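Local coordinates for protein dihydroneopterin aldolase (Burkholderia thailandensis, PDB 3V9O) that belongs to the dihydroneopterin aldolase family of small alpha-beta proteins and holds guanine in a pocket between two subunits, at residues 62-65 with 71-74; 75-80 with 103-108. All coordinates share one frame; numbering follows the deposited sequence. Where two conformers were deposited one is given.

Contact 1 of 2, residues 62-65 with 71-74; sequences TTPV and EVVD. With GUN (guanine), chain G.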
loop_
_atom_site.group_PDB
_atom_site.type_symbol
_atom_site.label_atom_id
_atom_site.label_comp_id
_atom_site.label_asym_id
_atom_site.label_seq_id
_atom_site.Cartn_x
_atom_site.Cartn_y
_atom_site.Cartn_z
ATOM N N THR A 62 -22.696 12.438 -0.208
ATOM C CA THR A 62 -22.631 11.302 -1.164
ATOM C C THR A 62 -23.144 10.028 -0.557
ATOM O O THR A 62 -22.677 8.939 -0.894
ATOM C CB THR A 62 -21.204 11.038 -1.694
ATOM O OG1 THR A 62 -20.343 10.670 -0.606
ATOM C CG2 THR A 62 -20.661 12.272 -2.415
ATOM N N THR A 63 -24.115 10.122 0.348
ATOM C CA THR A 63 -24.675 8.935 0.997
ATOM C C THR A 63 -26.042 8.735 0.433
ATOM O O THR A 63 -26.954 9.478 0.779
ATOM C CB THR A 63 -24.669 9.049 2.569
ATOM O OG1 THR A 63 -23.287 9.098 3.010
ATOM C CG2 THR A 63 -25.334 7.789 3.188
ATOM N N PRO A 64 -26.201 7.771 -0.490
ATOM C CA PRO A 64 -27.505 7.556 -1.098
ATOM C C PRO A 64 -28.433 6.852 -0.154
ATOM O O PRO A 64 -28.078 5.844 0.503
ATOM C CB PRO A 64 -27.199 6.665 -2.312
ATOM C CG PRO A 64 -25.976 5.855 -1.833
ATOM C CD PRO A 64 -25.169 6.850 -1.007
ATOM N N VAL A 65 -29.631 7.401 -0.069
ATOM C CA VAL A 65 -30.673 6.751 0.686
ATOM C C VAL A 65 -31.779 6.263 -0.227
ATOM O O VAL A 65 -32.671 5.577 0.240
ATOM C CB VAL A 65 -31.232 7.623 1.856
ATOM C CG1 VAL A 65 -30.092 8.080 2.750
ATOM C CG2 VAL A 65 -31.984 8.820 1.328
ATOM N N GLU A 71 -27.686 11.353 -6.028
ATOM C CA GLU A 71 -27.323 11.468 -4.614
ATOM C C GLU A 71 -25.817 11.406 -4.360
ATOM O O GLU A 71 -25.378 11.546 -3.215
ATOM C CB GLU A 71 -27.975 10.344 -3.803
ATOM C CG GLU A 71 -29.478 10.433 -3.792
ATOM C CD GLU A 71 -30.032 9.359 -2.923
ATOM O OE1 GLU A 71 -30.119 8.240 -3.430
ATOM O OE2 GLU A 71 -30.330 9.585 -1.716
ATOM N N VAL A 72 -25.029 11.058 -5.389
ATOM C CA VAL A 72 -23.593 10.920 -5.206
ATOM C C VAL A 72 -22.784 11.705 -6.233
ATOM O O VAL A 72 -23.350 12.304 -7.179
ATOM C CB VAL A 72 -23.176 9.425 -5.269
ATOM C CG1 VAL A 72 -23.928 8.577 -4.273
ATOM C CG2 VAL A 72 -23.362 8.819 -6.660
ATOM N N VAL A 73 -21.471 11.791 -6.010
ATOM C CA VAL A 73 -20.551 12.351 -7.010
ATOM C C VAL A 73 -20.247 11.237 -8.015
ATOM O O VAL A 73 -19.752 10.193 -7.656
ATOM C CB VAL A 73 -19.224 12.858 -6.376
ATOM C CG1 VAL A 73 -18.223 13.227 -7.481
ATOM C CG2 VAL A 73 -19.513 14.076 -5.464
ATOM N N ASP A 74 -20.667 11.444 -9.265
ATOM C CA ASP A 74 -20.485 10.439 -10.327
ATOM C C ASP A 74 -18.999 10.178 -10.560
ATOM O O ASP A 74 -18.239 11.095 -10.919
ATOM C CB ASP A 74 -21.129 10.982 -11.589
ATOM C CG ASP A 74 -21.249 9.947 -12.708
ATOM O OD1 ASP A 74 -20.424 9.035 -12.776
ATOM O OD2 ASP A 74 -22.159 10.149 -13.566
HETATM N N9 GUN G . -21.310 6.397 -12.105
HETATM C C8 GUN G . -21.877 5.245 -12.633
HETATM N N7 GUN G . -22.133 4.265 -11.651
HETATM C C5 GUN G . -21.758 4.912 -10.489
HETATM C C6 GUN G . -21.756 4.456 -9.088
HETATM O O6 GUN G . -22.156 3.348 -8.697
HETATM N N1 GUN G . -21.282 5.371 -8.149
HETATM C C2 GUN G . -20.751 6.610 -8.504
HETATM N N2 GUN G . -20.226 7.427 -7.531
HETATM N N3 GUN G . -20.745 7.055 -9.834
HETATM C C4 GUN G . -21.244 6.159 -10.757
HETATM O O HOH W 1 -26.175 12.282 -0.316
HETATM O O HOH W 2 -28.977 11.390 0.285
#

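Contact 2 of 2, residues 75-80 with 103-108; sequences YDLMKQ and ASLLAH. With GUN (guanine), chain G.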
loop_
_atom_site.group_PDB
_atom_site.type_symbol
_atom_site.label_atom_id
_atom_site.label_comp_id
_atom_site.label_asym_id
_atom_site.label_seq_id
_atom_site.Cartn_x
_atom_site.Cartn_y
_atom_site.Cartn_z
ATOM N N TYR A 75 -18.538 8.970 -10.332
ATOM C CA TYR A 75 -17.135 8.705 -10.474
ATOM C C TYR A 75 -16.624 8.689 -11.918
ATOM O O TYR A 75 -15.390 8.729 -12.111
ATOM C CB TYR A 75 -16.759 7.399 -9.724
ATOM C CG TYR A 75 -17.467 6.119 -10.084
ATOM C CD1 TYR A 75 -17.688 5.736 -11.405
ATOM C CD2 TYR A 75 -17.834 5.221 -9.077
ATOM C CE1 TYR A 75 -18.296 4.496 -11.688
ATOM C CE2 TYR A 75 -18.437 3.999 -9.351
ATOM C CZ TYR A 75 -18.680 3.658 -10.675
ATOM O OH TYR A 75 -19.263 2.437 -10.906
ATOM N N ASP A 76 -17.521 8.799 -12.898
ATOM C CA ASP A 76 -17.092 9.012 -14.293
ATOM C C ASP A 76 -16.303 10.324 -14.459
ATOM O O ASP A 76 -15.599 10.479 -15.460
ATOM C CB ASP A 76 -18.261 9.030 -15.270
ATOM C CG ASP A 76 -18.909 7.641 -15.488
ATOM O OD1 ASP A 76 -18.391 6.595 -15.041
ATOM O OD2 ASP A 76 -19.970 7.647 -16.144
ATOM N N LEU A 77 -16.435 11.248 -13.518
ATOM C CA LEU A 77 -15.677 12.474 -13.583
ATOM C C LEU A 77 -14.173 12.254 -13.619
ATOM O O LEU A 77 -13.456 13.030 -14.280
ATOM C CB LEU A 77 -16.072 13.351 -12.408
ATOM C CG LEU A 77 -15.275 14.603 -12.147
ATOM C CD1 LEU A 77 -15.919 15.679 -13.006
ATOM C CD2 LEU A 77 -15.296 14.947 -10.635
ATOM N N MET A 78 -13.661 11.180 -13.000
ATOM C CA MET A 78 -12.211 10.956 -13.021
ATOM C C MET A 78 -11.726 10.662 -14.453
ATOM O O MET A 78 -10.795 11.359 -14.938
ATOM C CB MET A 78 -11.835 9.828 -12.071
ATOM C CG MET A 78 -12.070 10.179 -10.614
ATOM S SD MET A 78 -11.606 8.907 -9.444
ATOM C CE MET A 78 -12.953 7.694 -9.698
ATOM N N LYS A 79 -12.307 9.678 -15.140
ATOM C CA LYS A 79 -11.867 9.375 -16.488
ATOM C C LYS A 79 -12.135 10.577 -17.400
ATOM O O LYS A 79 -11.278 10.891 -18.243
ATOM C CB LYS A 79 -12.550 8.079 -16.985
ATOM C CG LYS A 79 -12.032 7.578 -18.328
ATOM C CD LYS A 79 -12.607 6.243 -18.819
ATOM C CE LYS A 79 -12.275 6.139 -20.353
ATOM N NZ LYS A 79 -12.686 4.941 -21.031
ATOM N N GLN A 80 -13.244 11.278 -17.226
ATOM C CA GLN A 80 -13.540 12.463 -18.060
ATOM C C GLN A 80 -12.474 13.530 -17.917
ATOM O O GLN A 80 -12.087 14.164 -18.924
ATOM C CB GLN A 80 -14.897 13.021 -17.632
ATOM C CG GLN A 80 -16.060 12.209 -18.197
ATOM C CD GLN A 80 -17.411 12.489 -17.530
ATOM O OE1 GLN A 80 -17.529 13.312 -16.604
ATOM N NE2 GLN A 80 -18.436 11.763 -17.979
ATOM N N ALA A 103 -5.811 19.675 -10.700
ATOM C CA ALA A 103 -6.519 20.963 -10.642
ATOM C C ALA A 103 -7.944 20.827 -11.184
ATOM O O ALA A 103 -8.901 21.403 -10.593
ATOM C CB ALA A 103 -5.754 22.033 -11.399
ATOM N N SER A 104 -8.103 20.103 -12.287
ATOM C CA SER A 104 -9.431 19.876 -12.834
ATOM C C SER A 104 -10.350 19.208 -11.829
ATOM O O SER A 104 -11.504 19.627 -11.664
ATOM C CB SER A 104 -9.271 19.018 -14.110
ATOM O OG SER A 104 -10.539 18.689 -14.636
ATOM N N LEU A 105 -9.865 18.160 -11.166
ATOM C CA LEU A 105 -10.731 17.396 -10.269
ATOM C C LEU A 105 -11.024 18.138 -8.946
ATOM O O LEU A 105 -12.092 17.918 -8.355
ATOM C CB LEU A 105 -10.062 16.028 -9.971
ATOM C CG LEU A 105 -10.253 15.092 -11.178
ATOM C CD1 LEU A 105 -9.337 13.901 -10.942
ATOM C CD2 LEU A 105 -11.689 14.635 -11.399
ATOM N N LEU A 106 -10.113 19.006 -8.500
ATOM C CA LEU A 106 -10.373 19.839 -7.327
ATOM C C LEU A 106 -11.428 20.867 -7.618
ATOM O O LEU A 106 -11.999 21.415 -6.673
ATOM C CB LEU A 106 -9.118 20.573 -6.905
ATOM C CG LEU A 106 -8.167 19.664 -6.167
ATOM C CD1 LEU A 106 -6.772 20.367 -6.167
ATOM C CD2 LEU A 106 -8.641 19.311 -4.746
ATOM N N ALA A 107 -11.732 21.174 -8.885
ATOM C CA ALA A 107 -12.614 22.306 -9.200
ATOM C C ALA A 107 -14.090 21.922 -9.132
ATOM O O ALA A 107 -14.873 22.193 -10.041
ATOM C CB ALA A 107 -12.248 22.895 -10.594
ATOM N N HIS A 108 -14.494 21.258 -8.039
ATOM C CA HIS A 108 -15.849 20.726 -7.865
ATOM C C HIS A 108 -16.187 20.921 -6.397
ATOM O O HIS A 108 -15.368 20.619 -5.507
ATOM C CB HIS A 108 -15.952 19.259 -8.243
ATOM C CG HIS A 108 -15.653 18.995 -9.672
ATOM N ND1 HIS A 108 -16.564 19.222 -10.694
ATOM C CD2 HIS A 108 -14.485 18.650 -10.261
ATOM C CE1 HIS A 108 -15.963 18.989 -11.855
ATOM N NE2 HIS A 108 -14.702 18.637 -11.618
HETATM N N9 GUN G . -21.310 6.397 -12.105
HETATM C C8 GUN G . -21.877 5.245 -12.633
HETATM N N7 GUN G . -22.133 4.265 -11.651
HETATM C C5 GUN G . -21.758 4.912 -10.489
HETATM C C6 GUN G . -21.756 4.456 -9.088
HETATM O O6 GUN G . -22.156 3.348 -8.697
HETATM N N1 GUN G . -21.282 5.371 -8.149
HETATM C C2 GUN G . -20.751 6.610 -8.504
HETATM N N2 GUN G . -20.226 7.427 -7.531
HETATM N N3 GUN G . -20.745 7.055 -9.834
HETATM C C4 GUN G . -21.244 6.159 -10.757
#

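Contact 1 of 2, residues 62-65 with 71-74
E71 reaches with its carboxylate to the backbone of V65, where V65 N donates to E71 OE2 over 2.8 Å in a nearly straight bond (165°). The N-H comes to the syn side of that oxygen, tilted 33° out of the carboxylate plane. The chain of E71 is extended beyond CG (chi2 -177°), which carries the carboxylate past P64, with OE1 3.5 Å from P64 CB, and lays OE2 against V65 CG2. OE1 accepts from the backbone N atoms of E66 and K68, so the carboxylate ties together several backbone amides of the loop. One water bridges E71 OE2 and T63 O, and a second links T63 O to E71 O. E71 O also receives a CA-H...O contact from T62 CA at 3.4 Å.

V72 turns its two methyls to different neighbours: CG1 lies 3.6 Å from T62 O and packs on P64 CD, whereas CG2 faces the guanine near N2. Both segments belong to the long loop joining strand 47-58 to helix 76-87, running in roughly opposite directions without regular strand pairing. Part of this loop packs on a second subunit, with P64 against T96 and V72 against E95 of that chain.

V73 sets CG2 against T62 CG2 at 3.7 Å, both side chains also touching V57 of strand 47-58. V73 O accepts from guanine N2 at 2.8 Å. D74 then takes guanine N9 on OD1, 2.9 Å away; the same OD1 also accepts from D76 N, just past the segment, in the turn that leads into the following helix.

Contact 2 of 2, residues 75-80 with 103-108
L77 is the apolar centre of the contact, meeting L105 and H108 from the opposite segment. L77 CG and CD2 rest on L105 CD2, L77 CG at 3.7 Å from that methyl, as the two leucines lie alongside each other, running antiparallel. The same methyl, L105 CD2, lies 4.1 Å from M78 CA, so it sits against the helix backbone. Beneath, L77 and L105 both rest on L55 of strand 47-58, while M78 and L105 share V53, placing the pair of helices on one sheet.

A CH-pi contact joins L77 to H108 in one of the two conformers deposited for L77. L77 CD2 stands over one face of the imidazole, 4.0 Å from its centroid and 18° off the ring normal, and L77 CD1 reaches H108 NE2 at 3.5 Å. The leucine CG lies anti to its backbone N (chi1 171°), which sends both methyls across to the ring. H108 follows A107, the centre of an inverse gamma turn at the end of helix 94-106.

Y75, the first residue, carries the polar contact to guanine. Y75 N donates to guanine N3 at 3.0 Å, and the base covers one face of the Y75 ring, guanine C4 3.4 Å above the ring plane, over its centre. Y75 OH bonds to Q94 NE2, D76 OD1 to Y124 OH and K79 NZ, by a salt bridge, to D126, all of the second subunit.

Between the segments the union is therefore apolar, resting on methyl and ring-face contacts; directional bonds of Y75, D76 and K79 serve ligand and second subunit instead.

Overall arrangement
Contacts 1 and 2 follow each other along the chain: contact 1 closes within the loop after strand 47-58, and residues 75-80 of contact 2 begin directly after D74. Their centres lie about 16 Å apart, contact 1 toward the surface and contact 2 nearer the middle of the chain, where helices 76-87 and 94-106 pack on the four-stranded antiparallel sheet. At the junction, V73, D74 and Y75 supply consecutive parts of one guanine pocket, in which Q94 and E95 of the second subunit also bond to the ligand. The pocket is thus assembled where loop passes into helix at a subunit boundary, joining ligand binding to the assembly.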